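Local coordinates for protein putative TetR-family transcriptional regulator (Streptomyces coelicolor, PDB 2HXO) that probably binds DNA at cis-regulatory sites and controls transcription as a two-subunit regulator of the TetR family, at residues 66-71 against 105-110; 97-102 against 159-164. All coordinates share one frame; numbering follows the deposited sequence.

How the contacts relate
Contact 1 lies between the predicted DNA-binding part and the C-terminal part of this all-helical regulator, where helix 60-76 meets the start of helix 107-118, while contact 2 sits deeper, between helices 87-104 and 146-166, its centre about 4 Å from the centre of the chain, against about 9 Å for contact 1. Their centres are about 11 Å apart. Helix 87-104 carries one side of contact 2 and also leads directly into segment 105-110. The two contacts touch through methyl groups: Leu-108 CD2 lies 3.6 Å from Ala-101 CB and also packs on Thr-102. Contact 2 extends to the second subunit, where His-155 of that subunit packs on Ala-160 and Gln-163 NE2 hydrogen-bonds to its Ala-113 O.

Contact 1 (66-71 against 105-110); sequences AATDAV and HPWLAT
Helix 60-76, which in TetR-type regulators follows the helix-turn-helix and links it to the C-terminal domain, here packs on the turn leading into helix 107-118. Ala-67 presents only a methyl group, small enough to let the indole of Trp-107 come end-on, with CB 4.1 Å from CH2. The carbonyl O of the same residue lies at the indole edge, in the ring plane. One residue on, Thr-68 divides its branches. Its OG1, beside the backbone N (chi1 -62°), meets the same edge at CZ3 and hydrogen-bonds to Leu-64 O of its own helix, so the hydroxyl is satisfied in a buried place; CG2 packs 3.6 Å from Leu-108 CD1. Asp-30 OD2 of helix 18-31 accepts hydrogen bonds from both Trp-107 NE1 and His-105 ND1, fixing the two rings that helix 60-76 meets. Val-71, branched at CB, serves two neighbours tip to tip: CG1 meets Leu-108 CD2 at 3.8 Å, while CG2 lies over a face of the imidazole in a CH-pi contact, 4.0 Å from the His-105 ring centroid and 15° off its normal.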
loop_
_atom_site.group_PDB
_atom_site.type_symbol
_atom_site.label_atom_id
_atom_site.label_comp_id
_atom_site.label_asym_id
_atom_site.label_seq_id
_atom_site.Cartn_x
_atom_site.Cartn_y
_atom_site.Cartn_z
ATOM N N ALA A 66 -0.808 3.482 -20.409
ATOM C CA ALA A 66 0.344 3.287 -21.270
ATOM C C ALA A 66 1.583 3.917 -20.652
ATOM O O ALA A 66 2.696 3.416 -20.827
ATOM C CB ALA A 66 0.080 3.893 -22.643
ATOM N N ALA A 67 1.392 5.025 -19.938
ATOM C CA ALA A 67 2.498 5.732 -19.291
ATOM C C ALA A 67 3.009 4.909 -18.110
ATOM O O ALA A 67 4.212 4.745 -17.921
ATOM C CB ALA A 67 2.028 7.099 -18.812
ATOM N N THR A 68 2.077 4.392 -17.322
ATOM C CA THR A 68 2.412 3.560 -16.181
ATOM C C THR A 68 3.175 2.315 -16.662
ATOM O O THR A 68 4.218 1.962 -16.112
ATOM C CB THR A 68 1.131 3.134 -15.451
ATOM O OG1 THR A 68 0.470 4.307 -14.968
ATOM C CG2 THR A 68 1.452 2.199 -14.277
ATOM N N ASP A 69 2.655 1.684 -17.712
ATOM C CA ASP A 69 3.240 0.480 -18.293
ATOM C C ASP A 69 4.653 0.720 -18.818
ATOM O O ASP A 69 5.558 -0.083 -18.583
ATOM C CB ASP A 69 2.342 -0.023 -19.429
ATOM C CG ASP A 69 2.808 -1.346 -20.027
ATOM O OD1 ASP A 69 2.387 -2.410 -19.531
ATOM O OD2 ASP A 69 3.591 -1.329 -20.999
ATOM N N ALA A 70 4.844 1.823 -19.532
ATOM C CA ALA A 70 6.152 2.138 -20.098
ATOM C C ALA A 70 7.205 2.329 -19.007
ATOM O O ALA A 70 8.318 1.812 -19.099
ATOM C CB ALA A 70 6.057 3.391 -20.960
ATOM N N VAL A 71 6.851 3.084 -17.979
ATOM C CA VAL A 71 7.759 3.342 -16.874
ATOM C C VAL A 71 8.102 2.061 -16.106
ATOM O O VAL A 71 9.256 1.821 -15.769
ATOM C CB VAL A 71 7.145 4.383 -15.907
ATOM C CG1 VAL A 71 7.714 4.208 -14.505
ATOM C CG2 VAL A 71 7.433 5.785 -16.426
ATOM N N HIS A 105 8.963 8.675 -10.167
ATOM C CA HIS A 105 7.679 9.153 -10.671
ATOM C C HIS A 105 6.603 9.004 -9.592
ATOM O O HIS A 105 5.932 7.975 -9.505
ATOM C CB HIS A 105 7.269 8.350 -11.910
ATOM C CG HIS A 105 8.267 8.387 -13.029
ATOM N ND1 HIS A 105 8.262 9.058 -14.205
ATOM C CD2 HIS A 105 9.419 7.632 -13.030
ATOM C CE1 HIS A 105 9.398 8.691 -14.891
ATOM N NE2 HIS A 105 10.078 7.829 -14.159
ATOM N N PRO A 106 6.422 10.039 -8.762
ATOM C CA PRO A 106 5.441 10.064 -7.669
ATOM C C PRO A 106 4.036 9.637 -8.056
ATOM O O PRO A 106 3.350 8.942 -7.301
ATOM C CB PRO A 106 5.494 11.514 -7.197
ATOM C CG PRO A 106 6.932 11.880 -7.443
ATOM C CD PRO A 106 7.179 11.302 -8.818
ATOM N N TRP A 107 3.601 10.071 -9.231
ATOM C CA TRP A 107 2.268 9.733 -9.721
ATOM C C TRP A 107 2.082 8.220 -9.947
ATOM O O TRP A 107 0.957 7.719 -9.926
ATOM C CB TRP A 107 2.002 10.475 -11.033
ATOM C CG TRP A 107 3.070 10.241 -12.077
ATOM C CD1 TRP A 107 4.199 10.984 -12.280
ATOM C CD2 TRP A 107 3.115 9.177 -13.038
ATOM N NE1 TRP A 107 4.943 10.454 -13.311
ATOM C CE2 TRP A 107 4.302 9.343 -13.793
ATOM C CE3 TRP A 107 2.269 8.098 -13.335
ATOM C CZ2 TRP A 107 4.664 8.467 -14.829
ATOM C CZ3 TRP A 107 2.630 7.225 -14.369
ATOM C CH2 TRP A 107 3.818 7.419 -15.101
ATOM N N LEU A 108 3.181 7.499 -10.150
ATOM C CA LEU A 108 3.117 6.061 -10.411
ATOM C C LEU A 108 2.356 5.231 -9.384
ATOM O O LEU A 108 1.569 4.356 -9.753
ATOM C CB LEU A 108 4.526 5.479 -10.567
ATOM C CG LEU A 108 4.577 4.068 -11.168
ATOM C CD1 LEU A 108 4.038 4.103 -12.597
ATOM C CD2 LEU A 108 6.001 3.547 -11.179
ATOM N N ALA A 109 2.588 5.491 -8.102
ATOM C CA ALA A 109 1.926 4.730 -7.047
ATOM C C ALA A 109 0.404 4.775 -7.142
ATOM O O ALA A 109 -0.269 3.763 -6.949
ATOM C CB ALA A 109 2.373 5.236 -5.680
ATOM N N THR A 110 -0.133 5.954 -7.436
ATOM C CA THR A 110 -1.572 6.127 -7.552
ATOM C C THR A 110 -2.121 5.382 -8.766
ATOM O O THR A 110 -3.191 4.776 -8.702
ATOM C CB THR A 110 -1.946 7.627 -7.679
ATOM O OG1 THR A 110 -1.509 8.327 -6.506
ATOM C CG2 THR A 110 -3.459 7.797 -7.825
#

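Contact 2 (97-102 against 159-164); sequences GLWDAT and GAAGQN
Trp-99 and Asn-164 both hold CG anti to the backbone N, and these torsions carry the indole and the carboxamide toward each other from the two helices until one lies on the other. The side chains cross at about a right angle, yet their flat groups are stacked, with ring and amide planes only 16° apart. Asn-164 ND2 sits over the centre of the indole, 3.6 Å above its plane, while CB and OD1 lie by the six-membered ring, OD1 3.3 Å from Trp-99 CZ2. A short, flat amide suits this place because its planar group can lie flat against the ring face, and its ND2 also makes a weak hydrogen bond to Glu-103 OE1. Segments 97-102 and 159-164, on two helices of the all-helical C-terminal domain of the TetR fold, run nearly parallel, their local axes 9.3 Å apart at closest approach and crossing at -18°. Ala-161 is small enough for Trp-99 CE3 to come within 3.9 Å of Ala-161 CA. Phe-218 of helix 214-230 stacks with Trp-99 and also touches Ala-160. An alanine at Trp-99 would remove the surface on which the Asn-164 amide lies and would probably loosen the packing of helix 146-166 here. Thr-102 OG1, in the crowded position between N and carbonyl carbon (chi1 73°), turns back to donate a 3.1 Å hydrogen bond to Trp-99 O, approaching from above the carbonyl plane. That bond satisfies a buried hydroxyl, whose oxygen also packs 3.9 Å from Ala-161 CB.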
loop_
_atom_site.group_PDB
_atom_site.type_symbol
_atom_site.label_atom_id
_atom_site.label_comp_id
_atom_site.label_asym_id
_atom_site.label_seq_id
_atom_site.Cartn_x
_atom_site.Cartn_y
_atom_site.Cartn_z
ATOM N N GLY A 97 12.914 -2.399 -8.839
ATOM C CA GLY A 97 12.569 -1.692 -10.059
ATOM C C GLY A 97 11.302 -0.899 -9.777
ATOM O O GLY A 97 11.217 0.277 -10.117
ATOM N N LEU A 98 10.317 -1.529 -9.136
ATOM C CA LEU A 98 9.075 -0.832 -8.826
ATOM C C LEU A 98 9.305 0.273 -7.794
ATOM O O LEU A 98 8.796 1.379 -7.934
ATOM C CB LEU A 98 8.015 -1.822 -8.322
ATOM C CG LEU A 98 7.437 -2.751 -9.399
ATOM C CD1 LEU A 98 6.462 -3.726 -8.775
ATOM C CD2 LEU A 98 6.747 -1.913 -10.485
ATOM N N TRP A 99 10.072 -0.033 -6.752
ATOM C CA TRP A 99 10.365 0.944 -5.710
ATOM C C TRP A 99 11.053 2.187 -6.281
ATOM O O TRP A 99 10.643 3.317 -6.003
ATOM C CB TRP A 99 11.253 0.310 -4.634
ATOM C CG TRP A 99 11.843 1.311 -3.668
ATOM C CD1 TRP A 99 12.965 2.083 -3.859
ATOM C CD2 TRP A 99 11.375 1.613 -2.346
ATOM N NE1 TRP A 99 13.223 2.833 -2.733
ATOM C CE2 TRP A 99 12.263 2.563 -1.791
ATOM C CE3 TRP A 99 10.295 1.169 -1.576
ATOM C CZ2 TRP A 99 12.104 3.073 -0.500
ATOM C CZ3 TRP A 99 10.135 1.676 -0.291
ATOM C CH2 TRP A 99 11.036 2.616 0.234
ATOM N N ASP A 100 12.101 1.980 -7.074
ATOM C CA ASP A 100 12.824 3.093 -7.670
ATOM C C ASP A 100 11.960 3.868 -8.664
ATOM O O ASP A 100 12.057 5.098 -8.761
ATOM C CB ASP A 100 14.101 2.602 -8.363
ATOM C CG ASP A 100 15.141 2.089 -7.374
ATOM O OD1 ASP A 100 15.085 2.488 -6.185
ATOM O OD2 ASP A 100 16.019 1.296 -7.781
ATOM N N ALA A 101 11.118 3.158 -9.407
ATOM C CA ALA A 101 10.254 3.819 -10.372
ATOM C C ALA A 101 9.237 4.730 -9.675
ATOM O O ALA A 101 9.028 5.863 -10.104
ATOM C CB ALA A 101 9.529 2.776 -11.242
ATOM N N THR A 102 8.601 4.253 -8.608
ATOM C CA THR A 102 7.609 5.078 -7.921
ATOM C C THR A 102 8.292 6.239 -7.198
ATOM O O THR A 102 7.657 7.209 -6.785
ATOM C CB THR A 102 6.796 4.259 -6.907
ATOM O OG1 THR A 102 7.614 3.962 -5.775
ATOM C CG2 THR A 102 6.314 2.961 -7.534
ATOM N N GLY A 159 2.385 -1.626 -0.808
ATOM C CA GLY A 159 2.291 -1.007 0.501
ATOM C C GLY A 159 3.544 -0.273 0.939
ATOM O O GLY A 159 3.467 0.832 1.480
ATOM N N ALA A 160 4.708 -0.879 0.734
ATOM C CA ALA A 160 5.947 -0.219 1.126
ATOM C C ALA A 160 6.278 0.880 0.111
ATOM O O ALA A 160 6.562 2.018 0.491
ATOM C CB ALA A 160 7.084 -1.236 1.214
ATOM N N ALA A 161 6.227 0.553 -1.178
ATOM C CA ALA A 161 6.516 1.550 -2.211
ATOM C C ALA A 161 5.494 2.690 -2.169
ATOM O O ALA A 161 5.839 3.854 -2.376
ATOM C CB ALA A 161 6.517 0.901 -3.594
ATOM N N GLY A 162 4.237 2.345 -1.907
ATOM C CA GLY A 162 3.191 3.350 -1.838
ATOM C C GLY A 162 3.481 4.356 -0.740
ATOM O O GLY A 162 3.358 5.563 -0.945
ATOM N N GLN A 163 3.871 3.857 0.428
ATOM C CA GLN A 163 4.187 4.721 1.557
ATOM C C GLN A 163 5.435 5.534 1.232
ATOM O O GLN A 163 5.531 6.710 1.579
ATOM C CB GLN A 163 4.419 3.882 2.818
ATOM C CG GLN A 163 4.465 4.676 4.120
ATOM C CD GLN A 163 3.266 5.612 4.288
ATOM O OE1 GLN A 163 2.146 5.293 3.879
ATOM N NE2 GLN A 163 3.498 6.766 4.906
ATOM N N ASN A 164 6.392 4.903 0.560
ATOM C CA ASN A 164 7.621 5.587 0.174
ATOM C C ASN A 164 7.307 6.791 -0.723
ATOM O O ASN A 164 7.890 7.867 -0.557
ATOM C CB ASN A 164 8.550 4.626 -0.563
ATOM C CG ASN A 164 9.718 5.335 -1.208
ATOM O OD1 ASN A 164 10.525 5.966 -0.528
ATOM N ND2 ASN A 164 9.811 5.241 -2.534
#